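Local coordinates for protein UL37 (Suid herpesvirus 1, PDB 4K70) that serves as an inner tegument protein of the herpesvirus particle and probably helps control intracellular trafficking of the virus, here represented by its N-terminal half, at residues L28-A33 against A73-W78; G41-W46 against L91-G96. All coordinates share one frame; numbering follows the deposited sequence.

Contact 1 (L28-A33 against A73-W78); sequences LEFFMA and AGLALW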
loop_
_atom_site.group_PDB
_atom_site.type_symbol
_atom_site.label_atom_id
_atom_site.label_comp_id
_atom_site.label_asym_id
_atom_site.label_seq_id
_atom_site.Cartn_x
_atom_site.Cartn_y
_atom_site.Cartn_z
ATOM N N LEU A 28 19.680 -27.855 12.250
ATOM C CA LEU A 28 19.731 -26.615 13.016
ATOM C C LEU A 28 20.132 -25.444 12.125
ATOM O O LEU A 28 19.690 -24.314 12.341
ATOM C CB LEU A 28 20.697 -26.743 14.198
ATOM C CG LEU A 28 20.284 -27.688 15.330
ATOM C CD1 LEU A 28 21.423 -27.853 16.328
ATOM C CD2 LEU A 28 19.016 -27.207 16.030
ATOM N N GLU A 29 20.958 -25.714 11.119
ATOM C CA GLU A 29 21.374 -24.670 10.184
ATOM C C GLU A 29 20.212 -24.227 9.303
ATOM O O GLU A 29 20.046 -23.034 9.026
ATOM C CB GLU A 29 22.544 -25.146 9.324
ATOM C CG GLU A 29 23.854 -25.231 10.085
ATOM C CD GLU A 29 24.824 -26.225 9.476
ATOM O OE1 GLU A 29 24.719 -26.492 8.257
ATOM O OE2 GLU A 29 25.683 -26.744 10.224
ATOM N N PHE A 30 19.406 -25.191 8.868
ATOM C CA PHE A 30 18.220 -24.875 8.089
ATOM C C PHE A 30 17.275 -24.028 8.929
ATOM O O PHE A 30 16.710 -23.046 8.443
ATOM C CB PHE A 30 17.535 -26.149 7.611
ATOM C CG PHE A 30 16.231 -25.908 6.911
ATOM C CD1 PHE A 30 16.203 -25.405 5.621
ATOM C CD2 PHE A 30 15.032 -26.194 7.542
ATOM C CE1 PHE A 30 14.995 -25.185 4.972
ATOM C CE2 PHE A 30 13.825 -25.977 6.902
ATOM C CZ PHE A 30 13.805 -25.473 5.612
ATOM N N PHE A 31 17.130 -24.399 10.200
ATOM C CA PHE A 31 16.287 -23.654 11.128
ATOM C C PHE A 31 16.646 -22.165 11.171
ATOM O O PHE A 31 15.792 -21.324 11.449
ATOM C CB PHE A 31 16.360 -24.263 12.537
ATOM C CG PHE A 31 15.599 -25.555 12.686
ATOM C CD1 PHE A 31 14.669 -25.943 11.737
ATOM C CD2 PHE A 31 15.808 -26.377 13.787
ATOM C CE1 PHE A 31 13.957 -27.136 11.875
ATOM C CE2 PHE A 31 15.102 -27.572 13.935
ATOM C CZ PHE A 31 14.177 -27.950 12.980
ATOM N N MET A 32 17.901 -21.837 10.878
ATOM C CA MET A 32 18.354 -20.449 10.950
ATOM C C MET A 32 18.786 -19.841 9.606
ATOM O O MET A 32 19.249 -18.701 9.552
ATOM C CB MET A 32 19.474 -20.313 11.981
ATOM C CG MET A 32 18.997 -20.492 13.414
ATOM S SD MET A 32 20.321 -20.301 14.615
ATOM C CE MET A 32 21.223 -21.825 14.350
ATOM N N ALA A 33 18.610 -20.594 8.529
ATOM C CA ALA A 33 19.031 -20.145 7.204
ATOM C C ALA A 33 18.329 -18.866 6.748
ATOM O O ALA A 33 17.263 -18.506 7.248
ATOM C CB ALA A 33 18.841 -21.254 6.179
ATOM N N ALA A 73 6.638 -28.029 5.694
ATOM C CA ALA A 73 5.771 -27.262 4.807
ATOM C C ALA A 73 5.811 -25.756 5.152
ATOM O O ALA A 73 6.010 -24.908 4.282
ATOM C CB ALA A 73 4.355 -27.798 4.850
ATOM N N GLY A 74 5.657 -25.433 6.429
ATOM C CA GLY A 74 5.662 -24.048 6.867
ATOM C C GLY A 74 7.029 -23.404 6.767
ATOM O O GLY A 74 7.157 -22.261 6.322
ATOM N N LEU A 75 8.054 -24.138 7.177
ATOM C CA LEU A 75 9.419 -23.640 7.112
ATOM C C LEU A 75 9.826 -23.340 5.674
ATOM O O LEU A 75 10.530 -22.370 5.431
ATOM C CB LEU A 75 10.393 -24.652 7.718
ATOM C CG LEU A 75 10.264 -24.908 9.223
ATOM C CD1 LEU A 75 11.191 -26.050 9.652
ATOM C CD2 LEU A 75 10.564 -23.626 9.998
ATOM N N ALA A 76 9.377 -24.172 4.739
ATOM C CA ALA A 76 9.694 -23.994 3.319
ATOM C C ALA A 76 8.970 -22.785 2.734
ATOM O O ALA A 76 9.507 -22.069 1.896
ATOM C CB ALA A 76 9.332 -25.257 2.533
ATOM N N LEU A 77 7.743 -22.562 3.180
ATOM C CA LEU A 77 6.946 -21.451 2.677
ATOM C C LEU A 77 7.401 -20.114 3.252
ATOM O O LEU A 77 7.166 -19.064 2.651
ATOM C CB LEU A 77 5.468 -21.673 3.007
ATOM C CG LEU A 77 4.520 -22.313 1.995
ATOM C CD1 LEU A 77 5.262 -23.068 0.911
ATOM C CD2 LEU A 77 3.531 -23.225 2.716
ATOM N N TRP A 78 8.065 -20.157 4.403
ATOM C CA TRP A 78 8.356 -18.942 5.174
ATOM C C TRP A 78 9.240 -17.949 4.426
ATOM O O TRP A 78 9.053 -16.729 4.514
ATOM C CB TRP A 78 9.049 -19.307 6.483
ATOM C CG TRP A 78 8.776 -18.369 7.632
ATOM C CD1 TRP A 78 9.074 -17.037 7.706
ATOM C CD2 TRP A 78 8.175 -18.715 8.893
ATOM N NE1 TRP A 78 8.684 -16.529 8.934
ATOM C CE2 TRP A 78 8.136 -17.543 9.679
ATOM C CE3 TRP A 78 7.675 -19.908 9.434
ATOM C CZ2 TRP A 78 7.606 -17.525 10.973
ATOM C CZ3 TRP A 78 7.149 -19.888 10.725
ATOM C CH2 TRP A 78 7.123 -18.705 11.478
#

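Contact 2 (G41-W46 against L91-G96); sequences GVRGLW and LLELLG. With NA (sodium ion), chain Q.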
loop_
_atom_site.group_PDB
_atom_site.type_symbol
_atom_site.label_atom_id
_atom_site.label_comp_id
_atom_site.label_asym_id
_atom_site.label_seq_id
_atom_site.Cartn_x
_atom_site.Cartn_y
_atom_site.Cartn_z
ATOM N N GLY A 41 11.182 -23.665 -7.304
ATOM C CA GLY A 41 12.335 -24.241 -6.626
ATOM C C GLY A 41 11.937 -25.194 -5.511
ATOM O O GLY A 41 12.426 -26.323 -5.427
ATOM N N VAL A 42 11.037 -24.744 -4.648
ATOM C CA VAL A 42 10.539 -25.609 -3.584
ATOM C C VAL A 42 9.826 -26.811 -4.158
ATOM O O VAL A 42 10.012 -27.925 -3.692
ATOM C CB VAL A 42 9.594 -24.862 -2.633
ATOM C CG1 VAL A 42 8.922 -25.853 -1.662
ATOM C CG2 VAL A 42 10.358 -23.780 -1.894
ATOM N N ARG A 43 8.993 -26.568 -5.162
ATOM C CA ARG A 43 8.248 -27.617 -5.841
ATOM C C ARG A 43 9.168 -28.712 -6.395
ATOM O O ARG A 43 8.862 -29.895 -6.303
ATOM C CB ARG A 43 7.425 -26.991 -6.965
ATOM C CG ARG A 43 6.342 -27.855 -7.514
ATOM C CD ARG A 43 5.233 -26.991 -8.090
ATOM N NE ARG A 43 5.747 -25.997 -9.030
ATOM C CZ ARG A 43 6.087 -26.265 -10.289
ATOM N NH1 ARG A 43 5.971 -27.499 -10.761
ATOM N NH2 ARG A 43 6.543 -25.301 -11.071
ATOM N N GLY A 44 10.308 -28.317 -6.949
ATOM C CA GLY A 44 11.265 -29.286 -7.455
ATOM C C GLY A 44 11.962 -30.097 -6.374
ATOM O O GLY A 44 12.367 -31.230 -6.614
ATOM N N LEU A 45 12.086 -29.530 -5.177
ATOM C CA LEU A 45 12.846 -30.168 -4.105
ATOM C C LEU A 45 11.998 -30.782 -2.993
ATOM O O LEU A 45 12.542 -31.410 -2.088
ATOM C CB LEU A 45 13.790 -29.166 -3.457
ATOM C CG LEU A 45 14.946 -28.648 -4.300
ATOM C CD1 LEU A 45 15.684 -27.563 -3.529
ATOM C CD2 LEU A 45 15.871 -29.787 -4.676
ATOM N N TRP A 46 10.684 -30.596 -3.042
ATOM C CA TRP A 46 9.857 -30.916 -1.882
ATOM C C TRP A 46 9.912 -32.389 -1.459
ATOM O O TRP A 46 10.172 -32.697 -0.291
ATOM C CB TRP A 46 8.394 -30.520 -2.091
ATOM C CG TRP A 46 7.556 -31.065 -0.975
ATOM C CD1 TRP A 46 6.801 -32.193 -0.995
ATOM C CD2 TRP A 46 7.455 -30.533 0.347
ATOM N NE1 TRP A 46 6.212 -32.392 0.226
ATOM C CE2 TRP A 46 6.598 -31.384 1.074
ATOM C CE3 TRP A 46 7.995 -29.411 0.990
ATOM C CZ2 TRP A 46 6.260 -31.147 2.411
ATOM C CZ3 TRP A 46 7.665 -29.175 2.313
ATOM C CH2 TRP A 46 6.803 -30.042 3.012
ATOM N N LEU A 91 1.458 -20.738 -6.576
ATOM C CA LEU A 91 1.411 -21.084 -5.164
ATOM C C LEU A 91 0.542 -22.292 -4.944
ATOM O O LEU A 91 0.904 -23.197 -4.197
ATOM C CB LEU A 91 0.857 -19.934 -4.316
ATOM C CG LEU A 91 1.796 -18.758 -4.143
ATOM C CD1 LEU A 91 1.238 -17.810 -3.073
ATOM C CD2 LEU A 91 3.190 -19.265 -3.774
ATOM N N LEU A 92 -0.634 -22.280 -5.559
ATOM C CA LEU A 92 -1.541 -23.405 -5.448
ATOM C C LEU A 92 -0.877 -24.662 -5.999
ATOM O O LEU A 92 -1.104 -25.765 -5.505
ATOM C CB LEU A 92 -2.836 -23.124 -6.207
ATOM C CG LEU A 92 -3.595 -21.874 -5.760
ATOM C CD1 LEU A 92 -4.971 -21.818 -6.404
ATOM C CD2 LEU A 92 -3.699 -21.819 -4.251
ATOM N N GLU A 93 -0.060 -24.494 -7.033
ATOM C CA GLU A 93 0.586 -25.646 -7.661
ATOM C C GLU A 93 1.621 -26.256 -6.718
ATOM O O GLU A 93 1.770 -27.471 -6.648
ATOM C CB GLU A 93 1.217 -25.254 -9.003
ATOM C CG GLU A 93 1.514 -26.438 -9.901
ATOM C CD GLU A 93 2.159 -26.026 -11.215
ATOM O OE1 GLU A 93 2.654 -26.923 -11.934
ATOM O OE2 GLU A 93 2.178 -24.811 -11.523
ATOM N N LEU A 94 2.321 -25.403 -5.979
ATOM C CA LEU A 94 3.273 -25.855 -4.983
ATOM C C LEU A 94 2.543 -26.529 -3.813
ATOM O O LEU A 94 2.973 -27.577 -3.319
ATOM C CB LEU A 94 4.100 -24.675 -4.480
ATOM C CG LEU A 94 4.863 -24.915 -3.185
ATOM C CD1 LEU A 94 5.871 -26.022 -3.380
ATOM C CD2 LEU A 94 5.536 -23.630 -2.735
ATOM N N LEU A 95 1.436 -25.932 -3.371
ATOM C CA LEU A 95 0.628 -26.545 -2.307
ATOM C C LEU A 95 0.128 -27.934 -2.693
ATOM O O LEU A 95 0.095 -28.836 -1.856
ATOM C CB LEU A 95 -0.568 -25.669 -1.949
ATOM C CG LEU A 95 -0.229 -24.333 -1.301
ATOM C CD1 LEU A 95 -1.520 -23.611 -0.967
ATOM C CD2 LEU A 95 0.633 -24.550 -0.078
ATOM N N GLY A 96 -0.276 -28.096 -3.949
ATOM C CA GLY A 96 -0.671 -29.405 -4.458
ATOM C C GLY A 96 0.399 -30.481 -4.300
ATOM O O GLY A 96 0.103 -31.623 -3.943
HETATM NA NA NA Q . 3.155 -25.610 -13.970
HETATM O O HOH W 1 4.823 -23.913 -13.746
#

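Contact 1 (L28-A33 against A73-W78)
Leu-75 projects from helix 63-78 into the corner made by two neighbouring rings of helix 20-32, those of Phe-30 and Phe-31. The first atom out already touches: Leu-75 CB lies 3.8 Å from Phe-30 CE2, meeting that ring obliquely. CG then leads on with its bond opposite the carbonyl carbon (chi1 -66°), and this carries the branch point toward Phe-31. Leu-75 CD1 is shared by both rings, at 3.8 Å from Phe-30 CE2 and 3.7 Å from Phe-31 CE1; against Phe-31 it comes in at the edge, near the ring plane.

The backbones stay well apart, with Phe-31 CA and Leu-75 CA 8.0 Å from each other, and long aromatic side chains suit such a gap. Phe-30 spans it because its CG stands anti to the backbone N (chi1 174°). Although the CA–CB bond of Phe-31 starts away from helix 63-78, the ring turns so that CE1 reaches Leu-75. A branched leucine, with a methyl to share, fits the corner between them.

All three residues are buried. Leu-8 of helix 4-12 also packs on Phe-30, while Leu-469 of helix 464-481 touches Phe-31, and Arg-79 makes a cation-pi interaction with the Phe-30 ring. Between segments 28-33 and 73-78 themselves the packing is purely apolar, a leucine wedged between two aromatic rings at a helix-helix interface in the hydrophobic core of an all-helical fold.

Contact 2 (G41-W46 against L91-G96)
Val-42 and Leu-94 meet methyl to methyl, CG1 of the valine lying 3.5 Å from CD1 of the leucine. Leu-94 CD1 also rests 3.6 Å from the backbone N of Arg-43, so the leucine tip fits against the turn of helix 39-60 that carries both residues. Leu-94 gets there with its CG anti to the backbone N (chi1 164°), although its CA–CB bond does not itself aim at the other helix. A short branched valine lets the longer leucine close in against the backbone of helix 39-60.

Beside this apolar pair, toward the partly exposed margin, Arg-43 runs across to Glu-93. The aliphatic Arg-43 CD passes 3.8 Å from Leu-94 CA, and a bend at chi3 turns the guanidinium alongside the carboxylate. The two flat groups are stacked, their planes 21° apart, with Glu-93 OE1 above one guanidinium face, offset toward its rim, and 3.6 Å from Arg-43 NH1. The opposite charges probably attract, but the stacked geometry is not that of an in-plane salt bridge. Both carboxylate oxygens instead hold a sodium ion, Glu-93 OE1 at 2.5 Å and Glu-93 OE2 at 2.8 Å, and a water is a further ligand.

Farther out, Met-5 of helix 4-12 packs on Val-42, and Val-97 of helix 89-98 touches Arg-43. The segment axes run nearly parallel, 10° apart and 9.4 Å at closest approach. The arrangement is that of parallel neighbouring helices, apolar inside and charged at the margin, where a sodium ion is held bidentately by the Glu-93 carboxylate.

Contacts 1 and 2 lie on the same side of the chain's centre, about 15 Å apart between their own centres, and both fall in the UL37 tegument family region. Along the chain their segments alternate, 28-33, 41-46, 73-78 and 91-96, so the two pairings cross in chain order. Helices 20-32, 39-60 and 63-78 are consecutive, and helix 89-98 adds the fourth. The contacts also touch directly: Leu-77 CD1 packs 3.7 Å from Leu-94 CD2, and Trp-46 CH2 reaches Ala-73 N at 3.4 Å. Helix 63-78 thereby joins the buried pairing to the partly buried one, making a continuous packed body in this strand-free half of the protein.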